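Cytochrome P450 (Zobellia galactanivorans, PDB 6G5Q) binds haem as a member of the cytochrome P450 family, a mostly helical fold built round an iron protoporphyrin. Local coordinates at residues G55-P60 / T268-V273; N231-L236 / I378-N383; R272-D277 / A287-S292. All coordinates share one frame; numbering follows the deposited sequence.

Contacts 1 and 3 are neighbours, with centres about 11 Å apart. Both use strand 270-274 of the five-stranded mixed sheet and share Arg272 and Val273. Contact 1 sets the 55-60 loop against this strand; contact 3 pairs it with strand 290-293. Arg290 joins them by a bond to the backbone O of Arg56. Contact 2 lies across the chain's centre, about 31 Å from contact 1 and 41 Å from contact 3, and packs helix 222-238 on strand 369-384 of the second sheet. In sequence, contact 3 is nested within the loop that contact 2 closes, while contacts 1 and 2 interleave. Only contact 1 ties early chain to late, beside the haem; the others join later parts.

Contact 1: G55-P60 / T268-V273; sequences GRIVIP and TQMGRV. With HEM (protoporphyrin IX containing Fe), chain D.
Arg56 and Val273 cross at about a right angle. The arginine chain is extended, and one face of its guanidinium takes Val273 CG2, offset toward the rim. Val273 CG1 reaches Arg56 NH1 at 3.7 Å. The charge of Arg56 is met by Asp27, and its NH2 bonds to Asp288 O.

Ile57 CG2 lies 4.0 Å from Arg272 CA, and its CB and CG2 pack on Gly271 O. Gly271 N gives a weak hydrogen bond to Ile57 O, at 2.9 Å with an N-H...O angle of 125°. Gly271 has no side chain, which lets the loop come close. Ile59 lays its CD1 against Gly271 N at 3.7 Å, and its CG2 lies near NE2 of Gln269, the two side chains crossing at about a right angle. Gln269 OE1 bonds to Ser292 OG. A water donates to both Ile59 O and Gln269 O, the latter at 2.9 Å.

The CB of Met270 points away from the loop. Bends at chi2 (46°) and chi3 bring SD back to within 3.6 Å of Ile57 O. Val58 and Met270 also touch the bound 6-O-methyl-beta-D-galactopyranose.

Arg272 turns its guanidinium edge to a haem propionate. NH1 bonds to HEM O1A at 3.2 Å and NH2 to HEM O2A at 3.1 Å. NH1 also bonds to Gly271 O, which helps fix the group's rotation.

Against 268-273 the loop thus rests on apolar packing, one weak direct bond and a water bridge. Firmer polar ties, such as Arg56 to Asp27, lie outside. The strand it packs on offers a paired, probably charge-balancing grip on the propionate.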
loop_
_atom_site.group_PDB
_atom_site.type_symbol
_atom_site.label_atom_id
_atom_site.label_comp_id
_atom_site.label_asym_id
_atom_site.label_seq_id
_atom_site.Cartn_x
_atom_site.Cartn_y
_atom_site.Cartn_z
ATOM N N GLY A 55 -14.645 0.936 9.600
ATOM C CA GLY A 55 -13.479 0.548 10.401
ATOM C C GLY A 55 -13.437 -0.918 10.802
ATOM O O GLY A 55 -12.414 -1.398 11.277
ATOM N N ARG A 56 -14.537 -1.633 10.607
ATOM C CA ARG A 56 -14.584 -3.031 11.035
ATOM C C ARG A 56 -13.707 -3.989 10.199
ATOM O O ARG A 56 -13.135 -4.951 10.772
ATOM C CB ARG A 56 -16.022 -3.560 11.154
ATOM C CG ARG A 56 -16.118 -4.705 12.164
ATOM C CD ARG A 56 -17.483 -5.389 12.236
ATOM N NE ARG A 56 -17.273 -6.730 12.811
ATOM C CZ ARG A 56 -18.124 -7.761 12.732
ATOM N NH1 ARG A 56 -19.321 -7.661 12.128
ATOM N NH2 ARG A 56 -17.762 -8.910 13.292
ATOM N N ILE A 57 -13.587 -3.750 8.875
ATOM C CA ILE A 57 -12.788 -4.664 8.031
ATOM C C ILE A 57 -11.282 -4.461 8.201
ATOM O O ILE A 57 -10.506 -5.337 7.855
ATOM C CB ILE A 57 -13.150 -4.647 6.523
ATOM C CG1 ILE A 57 -12.747 -3.305 5.879
ATOM C CG2 ILE A 57 -14.603 -5.090 6.290
ATOM C CD1 ILE A 57 -13.275 -3.107 4.496
ATOM N N VAL A 58 -10.864 -3.321 8.754
ATOM C CA VAL A 58 -9.429 -3.093 9.011
ATOM C C VAL A 58 -8.890 -3.981 10.161
ATOM O O VAL A 58 -9.627 -4.322 11.094
ATOM C CB VAL A 58 -9.124 -1.594 9.242
ATOM C CG1 VAL A 58 -7.619 -1.349 9.373
ATOM C CG2 VAL A 58 -9.704 -0.756 8.096
ATOM N N ILE A 59 -7.621 -4.374 10.061
ATOM C CA ILE A 59 -6.957 -5.128 11.112
ATOM C C ILE A 59 -5.591 -4.535 11.425
ATOM O O ILE A 59 -4.647 -4.722 10.645
ATOM C CB ILE A 59 -6.791 -6.612 10.749
ATOM C CG1 ILE A 59 -8.159 -7.262 10.546
ATOM C CG2 ILE A 59 -5.966 -7.336 11.825
ATOM C CD1 ILE A 59 -8.098 -8.421 9.581
ATOM N N PRO A 60 -5.453 -3.869 12.581
ATOM C CA PRO A 60 -6.453 -3.879 13.661
ATOM C C PRO A 60 -7.706 -3.042 13.397
ATOM O O PRO A 60 -7.630 -2.053 12.654
ATOM C CB PRO A 60 -5.673 -3.300 14.852
ATOM C CG PRO A 60 -4.642 -2.395 14.233
ATOM C CD PRO A 60 -4.272 -3.043 12.922
ATOM N N THR A 268 -0.286 -6.395 4.442
ATOM C CA THR A 268 -0.221 -7.807 4.773
ATOM C C THR A 268 -1.531 -8.520 4.559
ATOM O O THR A 268 -1.565 -9.625 4.004
ATOM C CB THR A 268 0.338 -7.995 6.195
ATOM O OG1 THR A 268 1.720 -7.586 6.222
ATOM C CG2 THR A 268 0.231 -9.463 6.619
ATOM N N GLN A 269 -2.610 -7.881 4.970
ATOM C CA GLN A 269 -3.934 -8.516 4.961
ATOM C C GLN A 269 -4.976 -7.431 5.062
ATOM O O GLN A 269 -4.678 -6.304 5.445
ATOM C CB GLN A 269 -4.104 -9.525 6.131
ATOM C CG GLN A 269 -4.027 -8.879 7.510
ATOM C CD GLN A 269 -4.002 -9.864 8.681
ATOM O OE1 GLN A 269 -4.488 -10.992 8.597
ATOM N NE2 GLN A 269 -3.413 -9.427 9.790
ATOM N N MET A 270 -6.208 -7.796 4.736
ATOM C CA MET A 270 -7.355 -6.948 4.912
ATOM C C MET A 270 -8.515 -7.857 5.280
ATOM O O MET A 270 -8.685 -8.969 4.713
ATOM C CB MET A 270 -7.680 -6.211 3.618
ATOM C CG MET A 270 -8.725 -5.122 3.787
ATOM S SD MET A 270 -8.384 -4.087 5.227
ATOM C CE MET A 270 -6.966 -3.132 4.680
ATOM N N GLY A 271 -9.334 -7.363 6.203
ATOM C CA GLY A 271 -10.501 -8.108 6.636
ATOM C C GLY A 271 -11.701 -8.000 5.729
ATOM O O GLY A 271 -11.787 -7.091 4.892
ATOM N N ARG A 272 -12.599 -8.981 5.896
ATOM C CA ARG A 272 -13.968 -8.954 5.393
ATOM C C ARG A 272 -14.916 -9.400 6.529
ATOM O O ARG A 272 -14.499 -10.098 7.461
ATOM C CB ARG A 272 -14.119 -9.885 4.200
ATOM C CG ARG A 272 -13.289 -9.538 2.998
ATOM C CD ARG A 272 -13.838 -8.298 2.305
ATOM N NE ARG A 272 -13.247 -8.087 0.983
ATOM C CZ ARG A 272 -12.166 -7.330 0.727
ATOM N NH1 ARG A 272 -11.526 -6.712 1.712
ATOM N NH2 ARG A 272 -11.726 -7.213 -0.529
ATOM N N VAL A 273 -16.185 -9.006 6.457
ATOM C CA VAL A 273 -17.179 -9.551 7.379
ATOM C C VAL A 273 -18.018 -10.643 6.704
ATOM O O VAL A 273 -18.590 -10.417 5.598
ATOM C CB VAL A 273 -18.054 -8.455 8.021
ATOM C CG1 VAL A 273 -19.260 -9.070 8.729
ATOM C CG2 VAL A 273 -17.221 -7.623 8.995
HETATM C CHA HEM D . -6.847 -0.883 -2.049
HETATM C CHB HEM D . -2.221 -2.327 -1.535
HETATM C CHC HEM D . -0.685 2.133 -2.387
HETATM C CHD HEM D . -5.225 3.635 -2.430
HETATM C C1A HEM D . -5.717 -1.653 -1.841
HETATM C C2A HEM D . -5.708 -3.054 -1.567
HETATM C C3A HEM D . -4.412 -3.427 -1.434
HETATM C C4A HEM D . -3.605 -2.299 -1.619
HETATM C CMA HEM D . -3.895 -4.803 -1.153
HETATM C CAA HEM D . -6.859 -4.041 -1.470
HETATM C CBA HEM D . -7.743 -3.671 -0.280
HETATM C CGA HEM D . -8.924 -4.588 -0.104
HETATM O O1A HEM D . -9.822 -4.252 0.718
HETATM O O2A HEM D . -9.040 -5.656 -0.771
HETATM C C1B HEM D . -1.426 -1.214 -1.744
HETATM C C2B HEM D . -0.022 -1.318 -1.796
HETATM C C3B HEM D . 0.457 -0.065 -2.039
HETATM C C4B HEM D . -0.760 0.786 -2.130
HETATM C CMB HEM D . 0.765 -2.575 -1.567
HETATM C CAB HEM D . 1.866 0.426 -2.104
HETATM C CBB HEM D . 2.879 -0.229 -2.656
HETATM C C1C HEM D . -1.786 2.945 -2.469
HETATM C C2C HEM D . -1.724 4.349 -2.663
HETATM C C3C HEM D . -3.044 4.791 -2.628
HETATM C C4C HEM D . -3.861 3.624 -2.449
HETATM C CMC HEM D . -0.431 5.161 -2.854
HETATM C CAC HEM D . -3.565 6.148 -2.832
HETATM C CBC HEM D . -2.798 7.219 -2.902
HETATM C C1D HEM D . -6.036 2.500 -2.391
HETATM C C2D HEM D . -7.510 2.589 -2.531
HETATM C C3D HEM D . -7.964 1.327 -2.441
HETATM C C4D HEM D . -6.765 0.492 -2.204
HETATM C CMD HEM D . -8.341 3.841 -2.748
HETATM C CAD HEM D . -9.436 0.925 -2.474
HETATM C CBD HEM D . -9.906 0.537 -3.880
HETATM C CGD HEM D . -11.368 0.094 -3.841
HETATM O O1D HEM D . -11.886 -0.210 -2.744
HETATM O O2D HEM D . -12.082 0.003 -4.890
HETATM N NA HEM D . -4.407 -1.221 -1.840
HETATM N NB HEM D . -1.830 0.039 -1.974
HETATM N NC HEM D . -3.063 2.543 -2.316
HETATM N ND HEM D . -5.643 1.246 -2.211
HETATM FE FE HEM D . -3.835 0.656 -2.096
HETATM O O HOH W 1 -5.262 -4.366 7.539
#

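Contact 2: N231-L236 / I378-N383; sequences NSIAYL and IQIKFN
Ile233 CG2 is the hub of this contact. It meets Ile380 CD1 at 3.9 Å and Phe382 CZ at 4.0 Å. With CG1 beside the backbone N (chi1 -62°), CG2 stands anti to that N and faces the strand. It comes obliquely to the Phe382 ring, and the two side chains cross at about a right angle. The next residue, Ala234, adds a lighter touch: its CA lies 4.4 Å from Ile380 CD1, and its CB lies 4.5 Å from Ile378 CD1.

The axes of the two short segments come within 10.3 Å, their directions 57° apart. Side chains span most of that separation, though Ile380 CD1 reaches the Ala234 backbone. Ile378 and Ile380, two residues apart, direct their side chains to the helix; Phe382 starts off to one side and brings its ring end in.

A second shell holds these groups. Val122 of helix 122-139 touches Ile233, Ile378 and Ile380. Leu347 of helix 333-350 touches Ile233 and Phe382, and Phe354 meets the Phe382 ring edge-to-face. Asn231 ND2 bonds to Val373 O, a polar tie between the same helix and strand 369-384.

Helix 222-238 is probably the C-terminal part of the long central helix of the P450 fold. Its contact with the C-terminal sheet is buried and apolar, so its stability should rest on the hydrophobic effect and van der Waals contact, shared with Val122 and Leu347.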
loop_
_atom_site.group_PDB
_atom_site.type_symbol
_atom_site.label_atom_id
_atom_site.label_comp_id
_atom_site.label_asym_id
_atom_site.label_seq_id
_atom_site.Cartn_x
_atom_site.Cartn_y
_atom_site.Cartn_z
ATOM N N ASN A 231 12.102 -0.945 1.639
ATOM C CA ASN A 231 12.501 -2.335 1.380
ATOM C C ASN A 231 13.276 -2.566 0.062
ATOM O O ASN A 231 14.136 -3.437 -0.005
ATOM C CB ASN A 231 11.312 -3.265 1.506
ATOM C CG ASN A 231 10.779 -3.300 2.919
ATOM O OD1 ASN A 231 11.449 -2.804 3.813
ATOM N ND2 ASN A 231 9.561 -3.832 3.133
ATOM N N SER A 232 12.995 -1.744 -0.952
ATOM C CA SER A 232 13.672 -1.806 -2.231
ATOM C C SER A 232 15.119 -1.390 -2.121
ATOM O O SER A 232 16.002 -1.989 -2.745
ATOM C CB SER A 232 12.980 -0.879 -3.209
ATOM O OG SER A 232 11.718 -1.427 -3.497
ATOM N N ILE A 233 15.346 -0.317 -1.370
ATOM C CA ILE A 233 16.702 0.168 -1.139
ATOM C C ILE A 233 17.512 -0.869 -0.336
ATOM O O ILE A 233 18.644 -1.218 -0.717
ATOM C CB ILE A 233 16.694 1.563 -0.492
ATOM C CG1 ILE A 233 16.025 2.551 -1.452
ATOM C CG2 ILE A 233 18.110 2.027 -0.153
ATOM C CD1 ILE A 233 15.562 3.826 -0.797
ATOM N N ALA A 234 16.912 -1.396 0.726
ATOM C CA ALA A 234 17.555 -2.442 1.497
ATOM C C ALA A 234 17.980 -3.589 0.564
ATOM O O ALA A 234 19.145 -4.037 0.583
ATOM C CB ALA A 234 16.619 -2.948 2.580
ATOM N N TYR A 235 17.045 -4.032 -0.277
ATOM C CA TYR A 235 17.323 -5.152 -1.145
ATOM C C TYR A 235 18.448 -4.824 -2.160
ATOM O O TYR A 235 19.350 -5.634 -2.382
ATOM C CB TYR A 235 16.036 -5.633 -1.819
ATOM C CG TYR A 235 16.317 -6.532 -3.008
ATOM C CD1 TYR A 235 16.435 -7.944 -2.857
ATOM C CD2 TYR A 235 16.484 -5.977 -4.278
ATOM C CE1 TYR A 235 16.713 -8.752 -3.959
ATOM C CE2 TYR A 235 16.777 -6.763 -5.363
ATOM C CZ TYR A 235 16.891 -8.134 -5.203
ATOM O OH TYR A 235 17.178 -8.855 -6.325
ATOM N N LEU A 236 18.402 -3.649 -2.778
ATOM C CA LEU A 236 19.458 -3.286 -3.697
ATOM C C LEU A 236 20.803 -3.164 -2.979
ATOM O O LEU A 236 21.844 -3.462 -3.569
ATOM C CB LEU A 236 19.146 -1.992 -4.430
ATOM C CG LEU A 236 17.976 -2.037 -5.384
ATOM C CD1 LEU A 236 17.711 -0.629 -5.861
ATOM C CD2 LEU A 236 18.233 -3.005 -6.523
ATOM N N ILE A 378 16.553 2.393 9.460
ATOM C CA ILE A 378 17.652 1.725 8.835
ATOM C C ILE A 378 18.519 2.816 8.237
ATOM O O ILE A 378 18.044 3.714 7.506
ATOM C CB ILE A 378 17.189 0.683 7.770
ATOM C CG1 ILE A 378 18.377 0.024 7.055
ATOM C CG2 ILE A 378 16.208 1.290 6.766
ATOM C CD1 ILE A 378 18.065 -1.354 6.518
ATOM N N GLN A 379 19.805 2.735 8.571
ATOM C CA GLN A 379 20.731 3.788 8.238
ATOM C C GLN A 379 21.522 3.239 7.079
ATOM O O GLN A 379 22.064 2.134 7.191
ATOM C CB GLN A 379 21.629 4.069 9.449
ATOM C CG GLN A 379 22.570 5.231 9.201
ATOM C CD GLN A 379 21.903 6.571 9.471
ATOM O OE1 GLN A 379 20.942 6.663 10.256
ATOM N NE2 GLN A 379 22.417 7.623 8.828
ATOM N N ILE A 380 21.594 3.976 5.967
ATOM C CA ILE A 380 22.235 3.424 4.787
ATOM C C ILE A 380 23.141 4.447 4.137
ATOM O O ILE A 380 22.757 5.591 3.984
ATOM C CB ILE A 380 21.198 2.907 3.754
ATOM C CG1 ILE A 380 20.330 1.796 4.361
ATOM C CG2 ILE A 380 21.903 2.427 2.495
ATOM C CD1 ILE A 380 19.475 1.014 3.380
ATOM N N LYS A 381 24.330 4.021 3.724
ATOM C CA LYS A 381 25.243 4.907 3.016
ATOM C C LYS A 381 25.113 4.740 1.494
ATOM O O LYS A 381 25.082 3.618 1.008
ATOM C CB LYS A 381 26.683 4.613 3.456
ATOM C CG LYS A 381 27.713 5.494 2.759
ATOM C CD LYS A 381 29.142 5.281 3.200
ATOM C CE LYS A 381 30.024 6.337 2.538
ATOM N NZ LYS A 381 31.435 6.216 2.999
ATOM N N PHE A 382 25.073 5.844 0.745
ATOM C CA PHE A 382 25.011 5.788 -0.717
ATOM C C PHE A 382 26.356 6.220 -1.301
ATOM O O PHE A 382 26.820 7.326 -1.001
ATOM C CB PHE A 382 23.909 6.720 -1.273
ATOM C CG PHE A 382 22.486 6.328 -0.910
ATOM C CD1 PHE A 382 22.123 5.993 0.395
ATOM C CD2 PHE A 382 21.483 6.353 -1.887
ATOM C CE1 PHE A 382 20.816 5.637 0.713
ATOM C CE2 PHE A 382 20.158 6.005 -1.579
ATOM C CZ PHE A 382 19.829 5.642 -0.273
ATOM N N ASN A 383 26.981 5.388 -2.148
ATOM C CA ASN A 383 28.236 5.775 -2.828
ATOM C C ASN A 383 27.934 6.071 -4.280
ATOM O O ASN A 383 27.226 5.308 -4.911
ATOM C CB ASN A 383 29.290 4.657 -2.743
ATOM C CG ASN A 383 29.419 4.074 -1.351
ATOM O OD1 ASN A 383 29.667 4.790 -0.382
ATOM N ND2 ASN A 383 29.217 2.766 -1.242
#

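Contact 3: R272-D277 / A287-S292; sequences RVVTED and ADSRIS. With HEM (protoporphyrin IX containing Fe), chain D.
Val274 O takes the shortest sound polar bond here, from Asp288 N at 2.8 Å. A water adds a weak bond to the same oxygen. Val274 N in turn gives a bond to Ser289 O at 2.9 Å, almost straight (170°) and met nearly end-on to the carbonyl. Both backbone polar groups of Val274 are thus spent on the 287-292 segment.

Further along the strands, Arg272 and Ile291 form an antiparallel hydrogen-bonded pair. Arg272 N bonds to Ile291 O at 3.0 Å, and Ile291 N returns a bond to Arg272 O at 3.1 Å. Arg272 O also receives a CA-H...O contact from Arg290, 3.3 Å from its CA. Val273 and Arg290 make the next, non-hydrogen-bonded pair. Here CG2 of Val273 lies beside CG of Arg290.

The side chains alternate between the faces. Ile291 has its CG1 between the backbone N and the carbonyl carbon (chi1 53°), which lays CG1 against CB of Arg272; the second torsion carries CD1 to the same carbon. Its CG2 meets Val274 CG2 at 3.9 Å. On the face of Val273, the Arg290 chain leads away to a salt bridge with Asp24 and a bond to the backbone O of Arg56.

Past the strand ends Asp277 OD1 receives a 2.9 Å bond from Ala287 N. Ala287 CB packs on Glu276 CA and Thr275 O.

This is an antiparallel strand pair at the base of a hairpin that carries the short strands 278-280 and 283-285. Outside it, strands 48-49 and 29-32 continue the sheet. Four backbone bonds probably carry much of this pairing, with apolar contacts of Val274 and Ile291 beside them. The Asp277 carboxylate adds a side-chain-to-backbone bond at the more exposed end.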
loop_
_atom_site.group_PDB
_atom_site.type_symbol
_atom_site.label_atom_id
_atom_site.label_comp_id
_atom_site.label_asym_id
_atom_site.label_seq_id
_atom_site.Cartn_x
_atom_site.Cartn_y
_atom_site.Cartn_z
ATOM N N ARG A 272 -12.599 -8.981 5.896
ATOM C CA ARG A 272 -13.968 -8.954 5.393
ATOM C C ARG A 272 -14.916 -9.400 6.529
ATOM O O ARG A 272 -14.499 -10.098 7.461
ATOM C CB ARG A 272 -14.119 -9.885 4.200
ATOM C CG ARG A 272 -13.289 -9.538 2.998
ATOM C CD ARG A 272 -13.838 -8.298 2.305
ATOM N NE ARG A 272 -13.247 -8.087 0.983
ATOM C CZ ARG A 272 -12.166 -7.330 0.727
ATOM N NH1 ARG A 272 -11.526 -6.712 1.712
ATOM N NH2 ARG A 272 -11.726 -7.213 -0.529
ATOM N N VAL A 273 -16.185 -9.006 6.457
ATOM C CA VAL A 273 -17.179 -9.551 7.379
ATOM C C VAL A 273 -18.018 -10.643 6.704
ATOM O O VAL A 273 -18.590 -10.417 5.598
ATOM C CB VAL A 273 -18.054 -8.455 8.021
ATOM C CG1 VAL A 273 -19.260 -9.070 8.729
ATOM C CG2 VAL A 273 -17.221 -7.623 8.995
ATOM N N VAL A 274 -18.070 -11.810 7.375
ATOM C CA VAL A 274 -18.776 -12.995 6.890
ATOM C C VAL A 274 -20.280 -12.784 7.084
ATOM O O VAL A 274 -20.729 -12.532 8.195
ATOM C CB VAL A 274 -18.316 -14.270 7.645
ATOM C CG1 VAL A 274 -18.756 -15.530 6.903
ATOM C CG2 VAL A 274 -16.799 -14.294 7.814
ATOM N N THR A 275 -21.056 -12.866 6.008
ATOM C CA THR A 275 -22.476 -12.565 6.112
ATOM C C THR A 275 -23.346 -13.765 6.496
ATOM O O THR A 275 -24.413 -13.585 7.088
ATOM C CB THR A 275 -23.056 -11.960 4.816
ATOM O OG1 THR A 275 -22.960 -12.920 3.758
ATOM C CG2 THR A 275 -22.347 -10.620 4.432
ATOM N N GLU A 276 -22.922 -14.976 6.131
ATOM C CA GLU A 276 -23.701 -16.206 6.395
ATOM C C GLU A 276 -22.740 -17.312 6.823
ATOM O O GLU A 276 -21.544 -17.198 6.553
ATOM C CB GLU A 276 -24.502 -16.614 5.162
ATOM C CG GLU A 276 -23.672 -17.023 3.956
ATOM C CD GLU A 276 -24.480 -17.062 2.649
ATOM O OE1 GLU A 276 -25.729 -17.138 2.722
ATOM O OE2 GLU A 276 -23.881 -17.026 1.533
ATOM N N ASP A 277 -23.234 -18.356 7.506
ATOM C CA ASP A 277 -22.401 -19.539 7.839
ATOM C C ASP A 277 -21.831 -20.206 6.581
ATOM O O ASP A 277 -22.573 -20.410 5.586
ATOM C CB ASP A 277 -23.216 -20.585 8.597
ATOM C CG ASP A 277 -23.611 -20.140 9.988
ATOM O OD1 ASP A 277 -22.974 -19.243 10.571
ATOM O OD2 ASP A 277 -24.571 -20.723 10.513
ATOM N N ALA A 287 -21.426 -16.757 10.682
ATOM C CA ALA A 287 -21.958 -15.439 10.273
ATOM C C ALA A 287 -21.596 -14.388 11.288
ATOM O O ALA A 287 -21.446 -14.674 12.490
ATOM C CB ALA A 287 -23.471 -15.482 10.104
ATOM N N ASP A 288 -21.433 -13.166 10.799
ATOM C CA ASP A 288 -21.009 -12.029 11.614
ATOM C C ASP A 288 -19.577 -12.109 12.191
ATOM O O ASP A 288 -19.207 -11.245 12.989
ATOM C CB ASP A 288 -22.054 -11.698 12.707
ATOM C CG ASP A 288 -22.130 -10.209 13.016
ATOM O OD1 ASP A 288 -22.222 -9.398 12.064
ATOM O OD2 ASP A 288 -22.091 -9.843 14.215
ATOM N N SER A 289 -18.752 -13.088 11.803
ATOM C CA SER A 289 -17.344 -13.003 12.214
ATOM C C SER A 289 -16.499 -12.373 11.091
ATOM O O SER A 289 -17.000 -12.087 10.002
ATOM C CB SER A 289 -16.778 -14.350 12.693
ATOM O OG SER A 289 -16.815 -15.318 11.659
ATOM N N ARG A 290 -15.224 -12.140 11.370
ATOM C CA ARG A 290 -14.298 -11.609 10.352
ATOM C C ARG A 290 -13.341 -12.693 9.833
ATOM O O ARG A 290 -12.828 -13.498 10.625
ATOM C CB ARG A 290 -13.473 -10.454 10.922
ATOM C CG ARG A 290 -14.318 -9.306 11.477
ATOM C CD ARG A 290 -13.452 -8.087 11.626
ATOM N NE ARG A 290 -12.456 -8.295 12.670
ATOM C CZ ARG A 290 -11.455 -7.466 12.945
ATOM N NH1 ARG A 290 -11.269 -6.354 12.214
ATOM N NH2 ARG A 290 -10.622 -7.774 13.941
ATOM N N ILE A 291 -13.128 -12.706 8.515
ATOM C CA ILE A 291 -11.961 -13.377 7.926
ATOM C C ILE A 291 -10.931 -12.326 7.498
ATOM O O ILE A 291 -11.250 -11.122 7.477
ATOM C CB ILE A 291 -12.352 -14.202 6.680
ATOM C CG1 ILE A 291 -13.102 -13.300 5.707
ATOM C CG2 ILE A 291 -13.148 -15.445 7.062
ATOM C CD1 ILE A 291 -12.598 -13.421 4.305
ATOM N N SER A 292 -9.706 -12.747 7.164
ATOM C CA SER A 292 -8.786 -11.845 6.469
ATOM C C SER A 292 -8.275 -12.456 5.168
ATOM O O SER A 292 -8.129 -13.681 5.057
ATOM C CB SER A 292 -7.644 -11.363 7.349
ATOM O OG SER A 292 -6.631 -12.318 7.462
HETATM C CHA HEM D . -6.847 -0.883 -2.049
HETATM C CHB HEM D . -2.221 -2.327 -1.535
HETATM C CHC HEM D . -0.685 2.133 -2.387
HETATM C CHD HEM D . -5.225 3.635 -2.430
HETATM C C1A HEM D . -5.717 -1.653 -1.841
HETATM C C2A HEM D . -5.708 -3.054 -1.567
HETATM C C3A HEM D . -4.412 -3.427 -1.434
HETATM C C4A HEM D . -3.605 -2.299 -1.619
HETATM C CMA HEM D . -3.895 -4.803 -1.153
HETATM C CAA HEM D . -6.859 -4.041 -1.470
HETATM C CBA HEM D . -7.743 -3.671 -0.280
HETATM C CGA HEM D . -8.924 -4.588 -0.104
HETATM O O1A HEM D . -9.822 -4.252 0.718
HETATM O O2A HEM D . -9.040 -5.656 -0.771
HETATM C C1B HEM D . -1.426 -1.214 -1.744
HETATM C C2B HEM D . -0.022 -1.318 -1.796
HETATM C C3B HEM D . 0.457 -0.065 -2.039
HETATM C C4B HEM D . -0.760 0.786 -2.130
HETATM C CMB HEM D . 0.765 -2.575 -1.567
HETATM C CAB HEM D . 1.866 0.426 -2.104
HETATM C CBB HEM D . 2.879 -0.229 -2.656
HETATM C C1C HEM D . -1.786 2.945 -2.469
HETATM C C2C HEM D . -1.724 4.349 -2.663
HETATM C C3C HEM D . -3.044 4.791 -2.628
HETATM C C4C HEM D . -3.861 3.624 -2.449
HETATM C CMC HEM D . -0.431 5.161 -2.854
HETATM C CAC HEM D . -3.565 6.148 -2.832
HETATM C CBC HEM D . -2.798 7.219 -2.902
HETATM C C1D HEM D . -6.036 2.500 -2.391
HETATM C C2D HEM D . -7.510 2.589 -2.531
HETATM C C3D HEM D . -7.964 1.327 -2.441
HETATM C C4D HEM D . -6.765 0.492 -2.204
HETATM C CMD HEM D . -8.341 3.841 -2.748
HETATM C CAD HEM D . -9.436 0.925 -2.474
HETATM C CBD HEM D . -9.906 0.537 -3.880
HETATM C CGD HEM D . -11.368 0.094 -3.841
HETATM O O1D HEM D . -11.886 -0.210 -2.744
HETATM O O2D HEM D . -12.082 0.003 -4.890
HETATM N NA HEM D . -4.407 -1.221 -1.840
HETATM N NB HEM D . -1.830 0.039 -1.974
HETATM N NC HEM D . -3.063 2.543 -2.316
HETATM N ND HEM D . -5.643 1.246 -2.211
HETATM FE FE HEM D . -3.835 0.656 -2.096
HETATM O O HOH W 2 -22.796 -10.199 9.733
#